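Local structure of fucolectin-related protein (Streptococcus pneumoniae, 2WMF) at residues Gln28-Ile33 / Glu135-Tyr140; His251-Phe256 / Ala490-Ser495. The protein is a family 98 glycoside hydrolase that probably cleaves blood-group antigen glycans of the host through its catalytic module. One frame throughout, in Å; residues are numbered along the deposited sequence.

Contact 1 and contact 2 lie on opposite sides of the centre of the chain. Their centres are about 43 Å apart, and their nearest atoms are about 30 Å apart, so they do not touch. They follow one another along the chain. In contact 1 the loop leading into strand 39-45 of the eight-stranded parallel barrel reaches the end of helix 130-139, which leads into strand 143-149. It thus lies where the strands begin. In contact 2 a loop that comes after strand 237-243 meets helix 489-493. That loop belongs to the side where the strands end, which is where (beta/alpha)8 enzymes have their active sites. Contact 1 rests on an arginine and backbone carbonyls, contact 2 on the face of an indole.

Contact 1 of 2, residues Gln28-Ile33 / Glu135-Tyr140; sequences QMRTTI and EQFQKY
Phe-137 is the first residue of 135-140 to meet the other segment, and its partner is Arg-30. Its carbonyl O takes a hydrogen bond from Arg-30 NH2 at 2.9 Å. The N-H points fairly well at the oxygen, 156°, but the donor stands above the carbonyl plane and not on a lone pair. The Phe-137 ring also takes part. Its CD1 lies over one face of the guanidinium, toward the rim, 3.8 Å from Arg-30 NH1. The two planes are 69° apart, so ring and guanidinium are not stacked. Phe-137 also meets the ring of Tyr-173.

Tyr-140 is the first residue beyond the helix to leave helical geometry. Its carbonyl O receives Arg-30 NH1 at 2.9 Å, at the edge of the guanidinium, in its plane. This bond is more bent, 131° at the hydrogen. The Tyr-140 ring turns away toward helix 95-111, where OH hydrogen-bonds to Glu-106.

Arg-30 spans the gap because its chain is extended from CG to NE; the nearest CA atoms, those of Arg-30 and Phe-137, are still 10.3 Å apart. The guanidinium has further carbonyl partners: NE hydrogen-bonds to Tyr-173 O and NH1 also to Leu-143 O. The contact thus ties the loop before the first strand of the (beta/alpha)8 barrel to the C-terminal end of helix 130-139. A positive group among backbone carbonyls at that end should be favoured by the helix dipole, and its several bonds would fix the rotation of the guanidinium.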
ATOM      1  N   GLN A  28      20.744 -18.439  -5.024  1.00 20.04           N
ATOM      2  CA  GLN A  28      20.575 -17.245  -4.217  1.00 19.30           C
ATOM      3  C   GLN A  28      19.392 -16.455  -4.765  1.00 17.49           C
ATOM      4  O   GLN A  28      19.139 -16.453  -5.968  1.00 17.07           O
ATOM      5  CB  GLN A  28      21.821 -16.397  -4.210  1.00 19.70           C
ATOM      6  CG  GLN A  28      21.690 -15.128  -3.354  1.00 20.05           C
ATOM      7  CD  GLN A  28      22.945 -14.345  -3.328  1.00 19.60           C
ATOM      8  OE1 GLN A  28      23.767 -14.514  -4.180  1.00 19.72           O
ATOM      9  NE2 GLN A  28      23.098 -13.474  -2.343  1.00 19.03           N
ATOM     10  N   MET A  29      18.650 -15.851  -3.853  1.00 16.49           N
ATOM     11  CA  MET A  29      17.535 -15.020  -4.249  1.00 15.00           C
ATOM     12  C   MET A  29      18.061 -13.802  -5.019  1.00 14.05           C
ATOM     13  O   MET A  29      19.095 -13.177  -4.673  1.00 14.33           O
ATOM     14  CB  MET A  29      16.722 -14.618  -3.031  1.00 15.15           C
ATOM     15  CG  MET A  29      16.080 -15.777  -2.291  1.00 15.83           C
ATOM     16  SD  MET A  29      14.879 -16.686  -3.266  1.00 16.23           S
ATOM     17  CE  MET A  29      13.619 -15.423  -3.577  1.00 15.10           C
ATOM     18  N   ARG A  30      17.338 -13.467  -6.079  1.00 11.14           N
ATOM     19  CA  ARG A  30      17.674 -12.312  -6.898  1.00 10.94           C
ATOM     20  C   ARG A  30      17.363 -10.954  -6.253  1.00 10.32           C
ATOM     21  O   ARG A  30      17.944  -9.954  -6.635  1.00 12.28           O
ATOM     22  CB  ARG A  30      16.957 -12.410  -8.250  1.00 10.29           C
ATOM     23  CG  ARG A  30      17.416 -13.589  -9.099  1.00 11.23           C
ATOM     24  CD  ARG A  30      16.823 -13.558 -10.549  1.00 10.73           C
ATOM     25  NE  ARG A  30      17.379 -14.664 -11.350  1.00 12.16           N
ATOM     26  CZ  ARG A  30      17.711 -14.612 -12.631  1.00 12.22           C
ATOM     27  NH1 ARG A  30      17.520 -13.557 -13.375  1.00 11.74           N
ATOM     28  NH2 ARG A  30      18.311 -15.667 -13.168  1.00 11.97           N
ATOM     29  N   THR A  31      16.397 -10.971  -5.338  1.00 10.21           N
ATOM     30  CA  THR A  31      15.993  -9.813  -4.530  1.00  9.53           C
ATOM     31  C   THR A  31      15.814 -10.312  -3.102  1.00 10.11           C
ATOM     32  O   THR A  31      15.237 -11.376  -2.906  1.00 10.10           O
ATOM     33  CB  THR A  31      14.650  -9.209  -5.028  1.00  9.63           C
ATOM     34  OG1 THR A  31      14.696  -9.027  -6.449  1.00 10.64           O
ATOM     35  CG2 THR A  31      14.349  -7.873  -4.288  1.00 10.11           C
ATOM     36  N   THR A  32      16.340  -9.571  -2.123  1.00 10.65           N
ATOM     37  CA  THR A  32      16.122  -9.842  -0.722  1.00 10.23           C
ATOM     38  C   THR A  32      14.910  -8.990  -0.310  1.00 10.09           C
ATOM     39  O   THR A  32      14.954  -7.763  -0.380  1.00 10.64           O
ATOM     40  CB  THR A  32      17.342  -9.484   0.107  1.00 11.51           C
ATOM     41  OG1 THR A  32      18.409 -10.358  -0.274  1.00 14.27           O
ATOM     42  CG2 THR A  32      17.075  -9.623   1.575  1.00 12.69           C
ATOM     43  N   ILE A  33      13.827  -9.675   0.036  1.00  9.52           N
ATOM     44  CA  ILE A  33      12.569  -9.027   0.444  1.00  8.73           C
ATOM     45  C   ILE A  33      12.183  -9.564   1.810  1.00  8.36           C
ATOM     46  O   ILE A  33      11.957 -10.765   1.975  1.00  9.83           O
ATOM     47  CB  ILE A  33      11.393  -9.318  -0.544  1.00  8.31           C
ATOM     48  CG1 ILE A  33      11.791  -8.972  -1.974  1.00  8.26           C
ATOM     49  CG2 ILE A  33      10.145  -8.553  -0.078  1.00  9.35           C
ATOM     50  CD1 ILE A  33      10.755  -9.349  -3.052  1.00  8.81           C
ATOM     51  N   GLU A 135      14.079 -19.157 -20.199  1.00 15.12           N
ATOM     52  CA  GLU A 135      15.139 -18.635 -21.080  1.00 15.16           C
ATOM     53  C   GLU A 135      15.509 -17.211 -20.724  1.00 15.18           C
ATOM     54  O   GLU A 135      16.679 -16.857 -20.707  1.00 15.13           O
ATOM     55  CB  GLU A 135      14.699 -18.711 -22.553  1.00 15.87           C
ATOM     56  CG  GLU A 135      14.642 -20.131 -23.059  1.00 17.51           C
ATOM     57  CD  GLU A 135      13.961 -20.257 -24.435  1.00 21.42           C
ATOM     58  OE1 GLU A 135      13.418 -19.248 -24.969  1.00 27.60           O
ATOM     59  OE2 GLU A 135      13.956 -21.399 -24.977  1.00 28.29           O
ATOM     60  N   GLN A 136      14.510 -16.381 -20.431  1.00 13.96           N
ATOM     61  CA  GLN A 136      14.795 -15.013 -20.082  1.00 14.04           C
ATOM     62  C   GLN A 136      15.545 -14.902 -18.742  1.00 13.37           C
ATOM     63  O   GLN A 136      16.466 -14.098 -18.639  1.00 14.10           O
ATOM     64  CB  GLN A 136      13.541 -14.118 -20.113  1.00 13.71           C
ATOM     65  CG  GLN A 136      12.677 -14.204 -21.373  1.00 12.91           C
ATOM     66  CD  GLN A 136      13.496 -14.346 -22.667  1.00 14.85           C
ATOM     67  OE1 GLN A 136      14.397 -13.526 -22.949  1.00 16.19           O
ATOM     68  NE2 GLN A 136      13.215 -15.399 -23.436  1.00 14.93           N
ATOM     69  N   PHE A 137      15.179 -15.720 -17.750  1.00 13.26           N
ATOM     70  CA  PHE A 137      15.918 -15.738 -16.478  1.00 13.57           C
ATOM     71  C   PHE A 137      17.387 -16.157 -16.694  1.00 14.38           C
ATOM     72  O   PHE A 137      18.278 -15.627 -16.056  1.00 14.73           O
ATOM     73  CB  PHE A 137      15.279 -16.689 -15.471  1.00 13.19           C
ATOM     74  CG  PHE A 137      14.061 -16.153 -14.761  1.00 12.75           C
ATOM     75  CD1 PHE A 137      14.109 -14.939 -14.096  1.00 13.46           C
ATOM     76  CD2 PHE A 137      12.898 -16.925 -14.677  1.00 12.68           C
ATOM     77  CE1 PHE A 137      12.982 -14.442 -13.389  1.00 12.14           C
ATOM     78  CE2 PHE A 137      11.789 -16.446 -13.967  1.00 11.93           C
ATOM     79  CZ  PHE A 137      11.844 -15.192 -13.318  1.00 11.00           C
ATOM     80  N   GLN A 138      17.604 -17.104 -17.600  1.00 15.37           N
ATOM     81  CA  GLN A 138      18.969 -17.566 -17.871  1.00 17.02           C
ATOM     82  C   GLN A 138      19.806 -16.429 -18.443  1.00 17.51           C
ATOM     83  O   GLN A 138      20.990 -16.285 -18.125  1.00 18.88           O
ATOM     84  CB  GLN A 138      18.956 -18.721 -18.865  1.00 18.09           C
ATOM     85  CG  GLN A 138      18.385 -19.986 -18.346  1.00 19.68           C
ATOM     86  CD  GLN A 138      18.379 -21.055 -19.435  1.00 21.71           C
ATOM     87  OE1 GLN A 138      19.451 -21.370 -19.986  1.00 26.29           O
ATOM     88  NE2 GLN A 138      17.185 -21.594 -19.784  1.00 23.47           N
ATOM     89  N   LYS A 139      19.210 -15.649 -19.322  1.00 16.79           N
ATOM     90  CA  LYS A 139      19.935 -14.641 -20.062  1.00 17.15           C
ATOM     91  C   LYS A 139      20.146 -13.320 -19.327  1.00 16.25           C
ATOM     92  O   LYS A 139      21.150 -12.637 -19.550  1.00 17.41           O
ATOM     93  CB  LYS A 139      19.218 -14.401 -21.371  1.00 17.17           C
ATOM     94  CG  LYS A 139      19.942 -13.386 -22.247  1.00 19.39           C
ATOM     95  CD  LYS A 139      19.633 -13.544 -23.713  1.00 20.67           C
ATOM     96  CE  LYS A 139      20.497 -12.561 -24.513  1.00 22.55           C
ATOM     97  NZ  LYS A 139      20.196 -12.672 -25.967  1.00 25.72           N
ATOM     98  N   TYR A 140      19.166 -12.923 -18.494  1.00 14.68           N
ATOM     99  CA  TYR A 140      19.130 -11.583 -17.930  1.00 15.02           C
ATOM    100  C   TYR A 140      19.197 -11.607 -16.395  1.00 14.12           C
ATOM    101  O   TYR A 140      18.198 -11.933 -15.723  1.00 13.80           O
ATOM    102  CB  TYR A 140      17.844 -10.873 -18.378  1.00 14.47           C
ATOM    103  CG  TYR A 140      17.760 -10.647 -19.872  1.00 14.49           C
ATOM    104  CD1 TYR A 140      18.607  -9.709 -20.494  1.00 14.41           C
ATOM    105  CD2 TYR A 140      16.926 -11.424 -20.682  1.00 13.91           C
ATOM    106  CE1 TYR A 140      18.568  -9.503 -21.849  1.00 14.29           C
ATOM    107  CE2 TYR A 140      16.884 -11.224 -22.076  1.00 13.33           C
ATOM    108  CZ  TYR A 140      17.731 -10.259 -22.639  1.00 14.35           C
ATOM    109  OH  TYR A 140      17.705 -10.045 -23.987  1.00 16.56           O
TER

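Contact 2 of 2, residues His251-Phe256 / Ala490-Ser495; sequences HYTNTF and AMWALS
Trp-492 presents one face of its indole to Thr-253 and Asn-254, which lie along the length of the ring system. Thr-253 crosses the indole at about a right angle and covers the six-membered ring. Its CB sits 3.9 Å from the centroid of that ring and 18° off the normal, a CH-pi contact. The methyl CG2 reaches the outer corner, 3.6 Å from Trp-492 CH2. OG1 turns off the indole contact to a hydrogen bond with Glu-257.

Asn-254 lies over the pyrrole end. Its backbone N is 3.3 Å from Trp-492 NE1, but both are donors and no bond joins them. Each is satisfied by another residue: Asn-254 N by Glu-257, Trp-492 NE1 by Ser-269.

The loop 251-256 follows helix 245-249. That helix is closed by a Schellman motif, with His-251 as the residue of positive phi just beyond it. Trp-492 comes from the short helix 489-493. The contact therefore joins a loop of the barrel part of the chain to a helix that follows strand 477-482 of an antiparallel sheet.

The Asn-254 side chain runs past the indole in the opposite direction, its amide plane tilted 27° from the ring. CB packs 3.6 Å from Trp-492 CD1. Chi1 of -162° sets CG anti to the backbone N, and the amide ND2 hydrogen-bonds to Thr-489, at the start of the tryptophan's own helix.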
ATOM      1  N   HIS A 251     -16.558   7.956  -7.843  1.00  9.01           N
ATOM      2  CA  HIS A 251     -17.093   9.171  -8.495  1.00 10.60           C
ATOM      3  C   HIS A 251     -16.636  10.462  -7.775  1.00  9.11           C
ATOM      4  O   HIS A 251     -17.294  11.527  -7.853  1.00 10.82           O
ATOM      5  CB  HIS A 251     -18.638   9.160  -8.586  1.00 11.19           C
ATOM      6  CG  HIS A 251     -19.235   7.947  -9.239  1.00 13.46           C
ATOM      7  ND1 HIS A 251     -20.594   7.746  -9.289  1.00 16.19           N
ATOM      8  CD2 HIS A 251     -18.678   6.858  -9.823  1.00 18.31           C
ATOM      9  CE1 HIS A 251     -20.856   6.598  -9.895  1.00 18.30           C
ATOM     10  NE2 HIS A 251     -19.714   6.048 -10.257  1.00 16.38           N
ATOM     11  N   TYR A 252     -15.496  10.405  -7.084  1.00  8.08           N
ATOM     12  CA  TYR A 252     -14.948  11.555  -6.437  1.00  8.36           C
ATOM     13  C   TYR A 252     -14.157  12.407  -7.419  1.00  8.62           C
ATOM     14  O   TYR A 252     -13.665  11.911  -8.419  1.00  8.66           O
ATOM     15  CB  TYR A 252     -14.066  11.120  -5.261  1.00  9.25           C
ATOM     16  CG  TYR A 252     -14.744  10.424  -4.114  1.00  8.99           C
ATOM     17  CD1 TYR A 252     -16.116  10.484  -3.928  1.00  9.62           C
ATOM     18  CD2 TYR A 252     -13.992   9.776  -3.141  1.00  9.53           C
ATOM     19  CE1 TYR A 252     -16.711   9.874  -2.842  1.00  8.70           C
ATOM     20  CE2 TYR A 252     -14.576   9.175  -2.053  1.00  9.90           C
ATOM     21  CZ  TYR A 252     -15.946   9.235  -1.918  1.00  9.27           C
ATOM     22  OH  TYR A 252     -16.549   8.656  -0.849  1.00 11.82           O
ATOM     23  N   THR A 253     -14.014  13.687  -7.093  1.00  9.23           N
ATOM     24  CA  THR A 253     -13.360  14.685  -7.951  1.00  9.14           C
ATOM     25  C   THR A 253     -12.351  15.515  -7.137  1.00  9.17           C
ATOM     26  O   THR A 253     -11.508  14.942  -6.446  1.00 10.15           O
ATOM     27  CB  THR A 253     -14.411  15.495  -8.732  1.00 10.39           C
ATOM     28  OG1 THR A 253     -15.339  16.083  -7.815  1.00 10.05           O
ATOM     29  CG2 THR A 253     -15.115  14.574  -9.710  1.00 11.08           C
ATOM     30  N   ASN A 254     -12.458  16.841  -7.125  1.00  9.89           N
ATOM     31  CA  ASN A 254     -11.596  17.648  -6.256  1.00  8.81           C
ATOM     32  C   ASN A 254     -11.809  17.276  -4.794  1.00  8.92           C
ATOM     33  O   ASN A 254     -12.908  16.846  -4.399  1.00  8.72           O
ATOM     34  CB  ASN A 254     -11.883  19.130  -6.487  1.00  9.17           C
ATOM     35  CG  ASN A 254     -10.781  20.039  -5.987  1.00 11.40           C
ATOM     36  OD1 ASN A 254      -9.736  19.576  -5.520  1.00 10.96           O
ATOM     37  ND2 ASN A 254     -11.020  21.343  -6.067  1.00 11.45           N
ATOM     38  N   THR A 255     -10.805  17.463  -3.949  1.00  8.96           N
ATOM     39  CA  THR A 255     -10.939  17.048  -2.551  1.00  8.35           C
ATOM     40  C   THR A 255     -12.199  17.681  -1.916  1.00  8.61           C
ATOM     41  O   THR A 255     -12.385  18.906  -1.969  1.00  9.55           O
ATOM     42  CB  THR A 255      -9.692  17.446  -1.725  1.00  7.74           C
ATOM     43  OG1 THR A 255      -8.546  17.323  -2.561  1.00  7.87           O
ATOM     44  CG2 THR A 255      -9.547  16.556  -0.475  1.00  8.75           C
ATOM     45  N   PHE A 256     -13.004  16.806  -1.292  1.00  9.01           N
ATOM     46  CA  PHE A 256     -14.250  17.148  -0.597  1.00  8.91           C
ATOM     47  C   PHE A 256     -15.443  17.570  -1.488  1.00 10.04           C
ATOM     48  O   PHE A 256     -16.542  17.832  -0.988  1.00 11.95           O
ATOM     49  CB  PHE A 256     -14.024  18.211   0.462  1.00  8.08           C
ATOM     50  CG  PHE A 256     -12.809  17.965   1.350  1.00  8.36           C
ATOM     51  CD1 PHE A 256     -12.725  16.772   2.066  1.00  9.15           C
ATOM     52  CD2 PHE A 256     -11.839  18.933   1.529  1.00  9.45           C
ATOM     53  CE1 PHE A 256     -11.643  16.511   2.866  1.00  9.65           C
ATOM     54  CE2 PHE A 256     -10.763  18.697   2.377  1.00 10.49           C
ATOM     55  CZ  PHE A 256     -10.667  17.481   3.057  1.00  9.68           C
ATOM     56  N   ALA A 490      -6.839  23.671  -9.618  1.00  8.96           N
ATOM     57  CA  ALA A 490      -6.390  24.102 -10.951  1.00  9.14           C
ATOM     58  C   ALA A 490      -6.634  23.015 -12.019  1.00  8.58           C
ATOM     59  O   ALA A 490      -7.127  23.287 -13.118  1.00  9.47           O
ATOM     60  CB  ALA A 490      -4.939  24.525 -10.938  1.00  9.94           C
ATOM     61  N   MET A 491      -6.307  21.767 -11.680  1.00  8.58           N
ATOM     62  CA  MET A 491      -6.443  20.696 -12.632  1.00  8.69           C
ATOM     63  C   MET A 491      -7.934  20.525 -13.004  1.00  8.78           C
ATOM     64  O   MET A 491      -8.300  20.335 -14.193  1.00  9.47           O
ATOM     65  CB  MET A 491      -5.876  19.397 -12.028  1.00  7.82           C
ATOM     66  CG  MET A 491      -6.040  18.181 -12.927  1.00  9.31           C
ATOM     67  SD  MET A 491      -5.329  16.702 -12.177  1.00  9.74           S
ATOM     68  CE  MET A 491      -6.299  16.658 -10.646  1.00  9.82           C
ATOM     69  N   TRP A 492      -8.802  20.623 -11.993  1.00  9.68           N
ATOM     70  CA  TRP A 492     -10.247  20.450 -12.206  1.00  9.65           C
ATOM     71  C   TRP A 492     -10.866  21.601 -12.965  1.00  9.74           C
ATOM     72  O   TRP A 492     -11.956  21.420 -13.504  1.00 11.32           O
ATOM     73  CB  TRP A 492     -10.973  20.176 -10.883  1.00  9.62           C
ATOM     74  CG  TRP A 492     -10.810  18.744 -10.452  1.00  8.78           C
ATOM     75  CD1 TRP A 492     -10.002  18.249  -9.460  1.00  9.99           C
ATOM     76  CD2 TRP A 492     -11.413  17.610 -11.086  1.00  8.75           C
ATOM     77  NE1 TRP A 492     -10.101  16.871  -9.423  1.00  8.53           N
ATOM     78  CE2 TRP A 492     -10.960  16.461 -10.415  1.00  8.77           C
ATOM     79  CE3 TRP A 492     -12.311  17.463 -12.148  1.00  7.83           C
ATOM     80  CZ2 TRP A 492     -11.345  15.190 -10.788  1.00  8.28           C
ATOM     81  CZ3 TRP A 492     -12.693  16.202 -12.516  1.00  9.05           C
ATOM     82  CH2 TRP A 492     -12.239  15.069 -11.804  1.00  8.37           C
ATOM     83  N   ALA A 493     -10.187  22.754 -12.995  1.00  8.95           N
ATOM     84  CA  ALA A 493     -10.671  23.958 -13.708  1.00  9.78           C
ATOM     85  C   ALA A 493     -10.391  23.961 -15.209  1.00  9.74           C
ATOM     86  O   ALA A 493     -10.939  24.789 -15.934  1.00 10.91           O
ATOM     87  CB  ALA A 493     -10.150  25.270 -13.004  1.00  9.64           C
ATOM     88  N   LEU A 494      -9.570  23.034 -15.688  1.00  9.68           N
ATOM     89  CA  LEU A 494      -9.150  23.028 -17.077  1.00  9.66           C
ATOM     90  C   LEU A 494     -10.313  22.693 -17.993  1.00  9.28           C
ATOM     91  O   LEU A 494     -11.135  21.846 -17.655  1.00  9.28           O
ATOM     92  CB  LEU A 494      -8.067  21.948 -17.302  1.00 10.61           C
ATOM     93  CG  LEU A 494      -6.775  22.005 -16.496  1.00  9.68           C
ATOM     94  CD1 LEU A 494      -5.865  20.796 -16.901  1.00 11.36           C
ATOM     95  CD2 LEU A 494      -6.070  23.305 -16.755  1.00  9.20           C
ATOM     96  N   SER A 495     -10.333  23.314 -19.165  1.00 10.02           N
ATOM     97  CA  SER A 495     -11.229  22.912 -20.241  1.00 10.34           C
ATOM     98  C   SER A 495     -10.706  21.660 -20.932  1.00 11.63           C
ATOM     99  O   SER A 495      -9.494  21.431 -20.971  1.00 12.58           O
ATOM    100  CB  SER A 495     -11.299  24.045 -21.279  1.00 10.65           C
ATOM    101  OG  SER A 495     -11.896  25.200 -20.744  1.00 12.79           O
TER